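Local coordinates for protein sialidase B (Streptococcus pneumoniae serotype 4, PDB 4XJW) that hydrolyses alpha-(2->3)-, alpha-(2->6)- and alpha-(2->8)-glycosidic linkages of terminal sialic acids in oligosaccharides, glycoproteins, glycolipids and colominic acid, at residues Y212-G217 with I292-K297; Q456-K461 with A504-L509. The protein carries 1 engineered substitution. All blocks are in the same frame, centred on the assembly; numbering follows the deposited sequence.

Interaction 1: Y212-G217 with I292-K297; sequences YTLSSG and IVEDKK. With OPX ((1s,3R,4S)-1-[(cyclohexylamino)methyl]-3,4-dihydroxycyclopentanesulfonic acid), chain B.
Part of the pocket that holds OPX is walled by Tyr212, at the end of strand 205-213, whose ring is sandwiched between the ligand and the backbone of strand 286-294. Val293 C lies over one face; over the centre of the opposite face sits OPX CAP, 3.7 Å above the plane. The ring gets there because CG is anti to the backbone N (chi1 -166°). At its far end Tyr212 OH accepts a weak, nearly straight bond from Glu294 N (3.3 Å), and at its root Tyr212 CB meets Ile292 CG2 at 3.9 Å. Next door, Thr213 N donates to OPX OAD at 3.0 Å, while Thr213 OG1 is held by Thr619 and Glu620. The strands belong to different sheets, 205-213 at the edge of one and 286-294 inside another, in neighbouring blades of the sialidase beta-propeller; their touching parts run 9° apart. At the type I turn Leu214-Gly217, Glu294 stretches across, with CG anti to its own N. Glu294 OE1 takes Ser215 N on the syn lone pair at 2.7 Å. Glu294 OE2 accepts from a water 2.7 Å away that in turn receives Ser216 N. The Glu294 side chain crosses that of Leu214 at about a right angle, Leu214 CD2 being 3.7 Å from Glu294 OE2.

Interaction 2: Q456-K461 with A504-L509; sequences QGLALK and AQMVEL. With OPX ((1s,3R,4S)-1-[(cyclohexylamino)methyl]-3,4-dihydroxycyclopentanesulfonic acid), chain B.
The carboxamide of Gln505 bonds the backbone of Gln456 through both its ends. Gln505 OE1 receives Gln456 N at 2.8 Å, in the carbonyl plane and on a lone pair; Gln505 NE2 gives one bond to Ala504 O, close to the amide plane, and a longer, more bent one to Gln456 O (3.2 Å), which sits 28° out of that plane. The carboxamide of Gln456 itself turns to OPX: OPX OAC donates to Gln456 OE1 at 2.8 Å and takes a weak bond from Gln456 NE2, whose second partner is Leu211 O. A third flat group, the Glu508 carboxylate, grips the other end. Glu508 OE1 accepts Lys461 N on the syn lone pair at 2.9 Å and shares a water with Ala459 O, while Glu508 OE2 is hydrogen-bonded to Gly512 N. Lys461 CG packs 3.2 Å from Glu508 OE1, yet Lys461 NZ stays 5.1 Å from that oxygen. In the middle Met506, bent at chi3 (-78°), brings Met506 CE to 3.9 Å from Leu458 CB. A water accepts from Met506 N and lies within hydrogen-bonding distance of Gln456 O. Strand 451-459, inside its mixed sheet, thus meets 504-510, an outermost strand of the next, their touching parts 10° apart: a blade-to-blade join of a sialidase beta-propeller.

Interactions 1 and 2 are successive blade junctions that share one sheet: strands 286-294 and 451-459 pair in parallel within it, Ile292 O lying 2.8 Å from Gly457 N, a probable hydrogen bond. The two centres are about 12 Å apart, and OPX spans both, touching residues 212-213 on one side and 456 and 461 on the other. Both contacts are largely buried, with exposed serines at the turn of interaction 1 and exposed Lys461 at the solvent side of interaction 2. Each uses a glutamate to bind a backbone N-H just past a strand end, but interaction 1 otherwise relies on an aromatic ring, interaction 2 on a glutamine carboxamide and an aliphatic middle. Lys296 NZ also reaches Leu460 O.

Interaction 1: Y212-G217 with I292-K297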
loop_
_atom_site.group_PDB
_atom_site.type_symbol
_atom_site.label_atom_id
_atom_site.label_comp_id
_atom_site.label_asym_id
_atom_site.label_seq_id
_atom_site.Cartn_x
_atom_site.Cartn_y
_atom_site.Cartn_z
ATOM N N TYR A 212 10.025 11.236 0.858
ATOM C CA TYR A 212 10.532 12.481 1.408
ATOM C C TYR A 212 11.933 12.699 0.863
ATOM O O TYR A 212 12.755 11.775 0.847
ATOM C CB TYR A 212 10.599 12.390 2.933
ATOM C CG TYR A 212 10.798 13.713 3.645
ATOM C CD1 TYR A 212 12.056 14.307 3.725
ATOM C CD2 TYR A 212 9.736 14.356 4.247
ATOM C CE1 TYR A 212 12.238 15.512 4.391
ATOM C CE2 TYR A 212 9.904 15.554 4.914
ATOM C CZ TYR A 212 11.153 16.125 4.988
ATOM O OH TYR A 212 11.296 17.320 5.656
ATOM N N THR A 213 12.206 13.921 0.422
ATOM C CA THR A 213 13.506 14.239 -0.168
ATOM C C THR A 213 14.377 14.895 0.893
ATOM O O THR A 213 14.054 15.970 1.403
ATOM C CB THR A 213 13.341 15.165 -1.370
ATOM O OG1 THR A 213 12.491 14.529 -2.330
ATOM C CG2 THR A 213 14.693 15.476 -2.012
ATOM N N LEU A 214 15.478 14.222 1.221
ATOM C CA LEU A 214 16.412 14.694 2.243
ATOM C C LEU A 214 17.350 15.759 1.684
ATOM O O LEU A 214 17.507 15.900 0.460
ATOM C CB LEU A 214 17.217 13.521 2.830
ATOM C CG LEU A 214 16.355 12.380 3.392
ATOM C CD1 LEU A 214 17.269 11.254 3.886
ATOM C CD2 LEU A 214 15.477 12.888 4.522
ATOM N N SER A 215 17.953 16.521 2.592
ATOM C CA SER A 215 18.847 17.614 2.193
ATOM C C SER A 215 20.066 17.135 1.396
ATOM O O SER A 215 20.608 17.869 0.551
ATOM C CB SER A 215 19.273 18.423 3.415
ATOM O OG SER A 215 20.115 17.685 4.280
ATOM N N SER A 216 20.501 15.907 1.652
ATOM C CA SER A 216 21.637 15.356 0.919
ATOM C C SER A 216 21.263 14.998 -0.517
ATOM O O SER A 216 22.135 14.702 -1.333
ATOM C CB SER A 216 22.158 14.103 1.614
ATOM O OG SER A 216 21.179 13.074 1.490
ATOM N N GLY A 217 19.963 14.969 -0.820
ATOM C CA GLY A 217 19.487 14.530 -2.126
ATOM C C GLY A 217 18.993 13.090 -2.120
ATOM O O GLY A 217 18.375 12.620 -3.085
ATOM N N ILE A 292 7.292 10.810 7.769
ATOM C CA ILE A 292 8.720 11.150 7.827
ATOM C C ILE A 292 8.967 12.660 7.762
ATOM O O ILE A 292 8.271 13.374 7.042
ATOM C CB ILE A 292 9.484 10.496 6.661
ATOM C CG1 ILE A 292 9.539 8.984 6.835
ATOM C CG2 ILE A 292 10.917 11.025 6.577
ATOM C CD1 ILE A 292 10.039 8.276 5.575
ATOM N N VAL A 293 9.966 13.140 8.503
ATOM C CA VAL A 293 10.446 14.503 8.338
ATOM C C VAL A 293 11.946 14.517 8.586
ATOM O O VAL A 293 12.486 13.615 9.235
ATOM C CB VAL A 293 9.718 15.455 9.318
ATOM C CG1 VAL A 293 10.318 15.322 10.705
ATOM C CG2 VAL A 293 9.828 16.894 8.840
ATOM N N GLU A 294 12.634 15.508 8.031
ATOM C CA GLU A 294 14.053 15.683 8.349
ATOM C C GLU A 294 14.223 16.912 9.217
ATOM O O GLU A 294 13.608 17.949 8.957
ATOM C CB GLU A 294 14.909 15.784 7.088
ATOM C CG GLU A 294 16.416 15.875 7.390
ATOM C CD GLU A 294 17.271 15.688 6.148
ATOM O OE1 GLU A 294 17.045 16.423 5.169
ATOM O OE2 GLU A 294 18.152 14.798 6.153
ATOM N N ASP A 295 15.057 16.791 10.250
ATOM C CA ASP A 295 15.313 17.889 11.177
ATOM C C ASP A 295 16.605 18.613 10.829
ATOM O O ASP A 295 17.664 17.995 10.756
ATOM C CB ASP A 295 15.370 17.361 12.611
ATOM C CG ASP A 295 15.792 18.422 13.606
ATOM O OD1 ASP A 295 15.328 19.577 13.480
ATOM O OD2 ASP A 295 16.570 18.084 14.517
ATOM N N LYS A 296 16.523 19.925 10.631
ATOM C CA LYS A 296 17.720 20.700 10.305
ATOM C C LYS A 296 18.664 20.848 11.491
ATOM O O LYS A 296 19.887 20.817 11.329
ATOM C CB LYS A 296 17.340 22.073 9.751
ATOM C CG LYS A 296 16.917 22.044 8.297
ATOM C CD LYS A 296 16.462 23.420 7.830
ATOM C CE LYS A 296 15.234 23.876 8.598
ATOM N NZ LYS A 296 14.679 25.151 8.064
ATOM N N LYS A 297 18.109 20.988 12.688
ATOM C CA LYS A 297 18.941 21.191 13.872
ATOM C C LYS A 297 19.913 20.034 14.112
ATOM O O LYS A 297 21.133 20.222 14.098
ATOM C CB LYS A 297 18.079 21.417 15.116
ATOM C CG LYS A 297 18.888 21.820 16.344
ATOM C CD LYS A 297 18.001 22.029 17.557
ATOM C CE LYS A 297 17.058 23.216 17.376
ATOM N NZ LYS A 297 16.274 23.505 18.619
HETATM C CAF OPX B . 14.411 20.165 -4.662
HETATM C CAG OPX B . 14.972 21.093 -3.625
HETATM C CAH OPX B . 14.019 18.864 -4.039
HETATM C CAI OPX B . 13.992 21.303 -2.509
HETATM C CAJ OPX B . 13.049 19.043 -2.906
HETATM C CAK OPX B . 12.391 19.143 0.038
HETATM C CAL OPX B . 9.852 19.138 0.354
HETATM C CAM OPX B . 11.198 17.855 1.867
HETATM C CAO OPX B . 9.039 18.079 1.006
HETATM C CAP OPX B . 10.009 17.043 1.379
HETATM C CAQ OPX B . 13.594 20.005 -1.878
HETATM C CAR OPX B . 11.190 19.127 1.032
HETATM N NAN OPX B . 12.586 20.302 -0.846
HETATM O OAA OPX B . 11.308 21.771 1.244
HETATM O OAB OPX B . 10.116 20.569 2.987
HETATM O OAC OPX B . 8.053 17.598 0.161
HETATM O OAD OPX B . 10.405 16.277 0.316
HETATM O OAE OPX B . 12.513 20.461 2.908
HETATM S SAS OPX B . 11.291 20.563 2.101
HETATM O O HOH W 1 20.268 14.828 4.485
#

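Interaction 2: Q456-K461 with A504-L509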
loop_
_atom_site.group_PDB
_atom_site.type_symbol
_atom_site.label_atom_id
_atom_site.label_comp_id
_atom_site.label_asym_id
_atom_site.label_seq_id
_atom_site.Cartn_x
_atom_site.Cartn_y
_atom_site.Cartn_z
ATOM N N GLN A 456 4.220 12.806 4.888
ATOM C CA GLN A 456 5.300 13.694 5.304
ATOM C C GLN A 456 4.907 14.481 6.530
ATOM O O GLN A 456 3.758 14.909 6.678
ATOM C CB GLN A 456 5.655 14.681 4.173
ATOM C CG GLN A 456 6.141 14.021 2.875
ATOM C CD GLN A 456 6.541 15.011 1.788
ATOM O OE1 GLN A 456 6.296 16.215 1.900
ATOM N NE2 GLN A 456 7.161 14.502 0.724
ATOM N N GLY A 457 5.867 14.674 7.424
ATOM C CA GLY A 457 5.787 15.754 8.389
ATOM C C GLY A 457 6.314 16.988 7.677
ATOM O O GLY A 457 6.750 16.906 6.511
ATOM N N LEU A 458 6.277 18.127 8.360
ATOM C CA LEU A 458 6.683 19.393 7.750
ATOM C C LEU A 458 7.787 20.065 8.539
ATOM O O LEU A 458 7.653 20.313 9.736
ATOM C CB LEU A 458 5.483 20.338 7.663
ATOM C CG LEU A 458 5.789 21.718 7.070
ATOM C CD1 LEU A 458 6.048 21.643 5.584
ATOM C CD2 LEU A 458 4.618 22.642 7.338
ATOM N N ALA A 459 8.901 20.312 7.858
ATOM C CA ALA A 459 9.996 21.091 8.408
ATOM C C ALA A 459 9.880 22.490 7.854
ATOM O O ALA A 459 9.852 22.700 6.646
ATOM C CB ALA A 459 11.325 20.481 8.010
ATOM N N LEU A 460 9.800 23.478 8.729
ATOM C CA LEU A 460 9.623 24.851 8.261
ATOM C C LEU A 460 10.904 25.430 7.687
ATOM O O LEU A 460 11.997 25.110 8.146
ATOM C CB LEU A 460 9.093 25.736 9.378
ATOM C CG LEU A 460 7.640 25.409 9.710
ATOM C CD1 LEU A 460 7.101 26.365 10.725
ATOM C CD2 LEU A 460 6.796 25.419 8.441
ATOM N N LYS A 461 10.754 26.282 6.676
ATOM C CA LYS A 461 11.888 26.838 5.943
ATOM C C LYS A 461 12.790 27.755 6.774
ATOM O O LYS A 461 14.013 27.694 6.650
ATOM C CB LYS A 461 11.393 27.590 4.701
ATOM C CG LYS A 461 10.839 26.698 3.596
ATOM C CD LYS A 461 11.932 26.278 2.614
ATOM C CE LYS A 461 11.425 25.266 1.584
ATOM N NZ LYS A 461 10.346 25.815 0.717
ATOM N N ALA A 504 -4.408 14.306 6.704
ATOM C CA ALA A 504 -4.047 15.670 6.330
ATOM C C ALA A 504 -2.583 15.727 5.941
ATOM O O ALA A 504 -1.757 15.064 6.563
ATOM C CB ALA A 504 -4.294 16.600 7.489
ATOM N N GLN A 505 -2.265 16.555 4.948
ATOM C CA GLN A 505 -0.883 16.781 4.553
ATOM C C GLN A 505 -0.687 18.271 4.340
ATOM O O GLN A 505 -1.608 18.978 3.928
ATOM C CB GLN A 505 -0.563 15.981 3.292
ATOM C CG GLN A 505 -0.378 14.470 3.533
ATOM C CD GLN A 505 0.921 14.134 4.282
ATOM O OE1 GLN A 505 1.962 13.878 3.663
ATOM N NE2 GLN A 505 0.853 14.110 5.609
ATOM N N MET A 506 0.521 18.748 4.619
ATOM C CA MET A 506 0.802 20.180 4.711
ATOM C C MET A 506 1.810 20.631 3.654
ATOM O O MET A 506 2.659 19.859 3.226
ATOM C CB MET A 506 1.377 20.509 6.093
ATOM C CG MET A 506 0.455 20.203 7.285
ATOM S SD MET A 506 1.340 20.196 8.850
ATOM C CE MET A 506 2.149 18.590 8.791
ATOM N N VAL A 507 1.703 21.895 3.258
ATOM C CA VAL A 507 2.705 22.552 2.431
ATOM C C VAL A 507 2.945 23.935 3.012
ATOM O O VAL A 507 2.025 24.549 3.561
ATOM C CB VAL A 507 2.267 22.679 0.949
ATOM C CG1 VAL A 507 1.972 21.318 0.359
ATOM C CG2 VAL A 507 1.052 23.590 0.811
ATOM N N GLU A 508 4.182 24.414 2.927
ATOM C CA GLU A 508 4.493 25.786 3.334
ATOM C C GLU A 508 4.385 26.680 2.096
ATOM O O GLU A 508 5.238 26.628 1.208
ATOM C CB GLU A 508 5.888 25.898 3.990
ATOM C CG GLU A 508 6.063 27.227 4.742
ATOM C CD GLU A 508 7.357 27.333 5.519
ATOM O OE1 GLU A 508 8.228 26.454 5.353
ATOM O OE2 GLU A 508 7.495 28.303 6.300
ATOM N N LEU A 509 3.320 27.474 2.014
ATOM C CA LEU A 509 3.100 28.336 0.846
ATOM C C LEU A 509 4.151 29.425 0.730
ATOM O O LEU A 509 4.610 29.747 -0.365
ATOM C CB LEU A 509 1.717 28.993 0.897
ATOM C CG LEU A 509 0.507 28.081 0.710
ATOM C CD1 LEU A 509 -0.764 28.897 0.716
ATOM C CD2 LEU A 509 0.638 27.282 -0.578
HETATM C CAF OPX B . 14.411 20.165 -4.662
HETATM C CAG OPX B . 14.972 21.093 -3.625
HETATM C CAH OPX B . 14.019 18.864 -4.039
HETATM C CAI OPX B . 13.992 21.303 -2.509
HETATM C CAJ OPX B . 13.049 19.043 -2.906
HETATM C CAK OPX B . 12.391 19.143 0.038
HETATM C CAL OPX B . 9.852 19.138 0.354
HETATM C CAM OPX B . 11.198 17.855 1.867
HETATM C CAO OPX B . 9.039 18.079 1.006
HETATM C CAP OPX B . 10.009 17.043 1.379
HETATM C CAQ OPX B . 13.594 20.005 -1.878
HETATM C CAR OPX B . 11.190 19.127 1.032
HETATM N NAN OPX B . 12.586 20.302 -0.846
HETATM O OAA OPX B . 11.308 21.771 1.244
HETATM O OAB OPX B . 10.116 20.569 2.987
HETATM O OAC OPX B . 8.053 17.598 0.161
HETATM O OAD OPX B . 10.405 16.277 0.316
HETATM O OAE OPX B . 12.513 20.461 2.908
HETATM S SAS OPX B . 11.291 20.563 2.101
HETATM O O HOH W 2 2.871 17.170 5.228
HETATM O O HOH W 3 8.622 23.471 4.261
#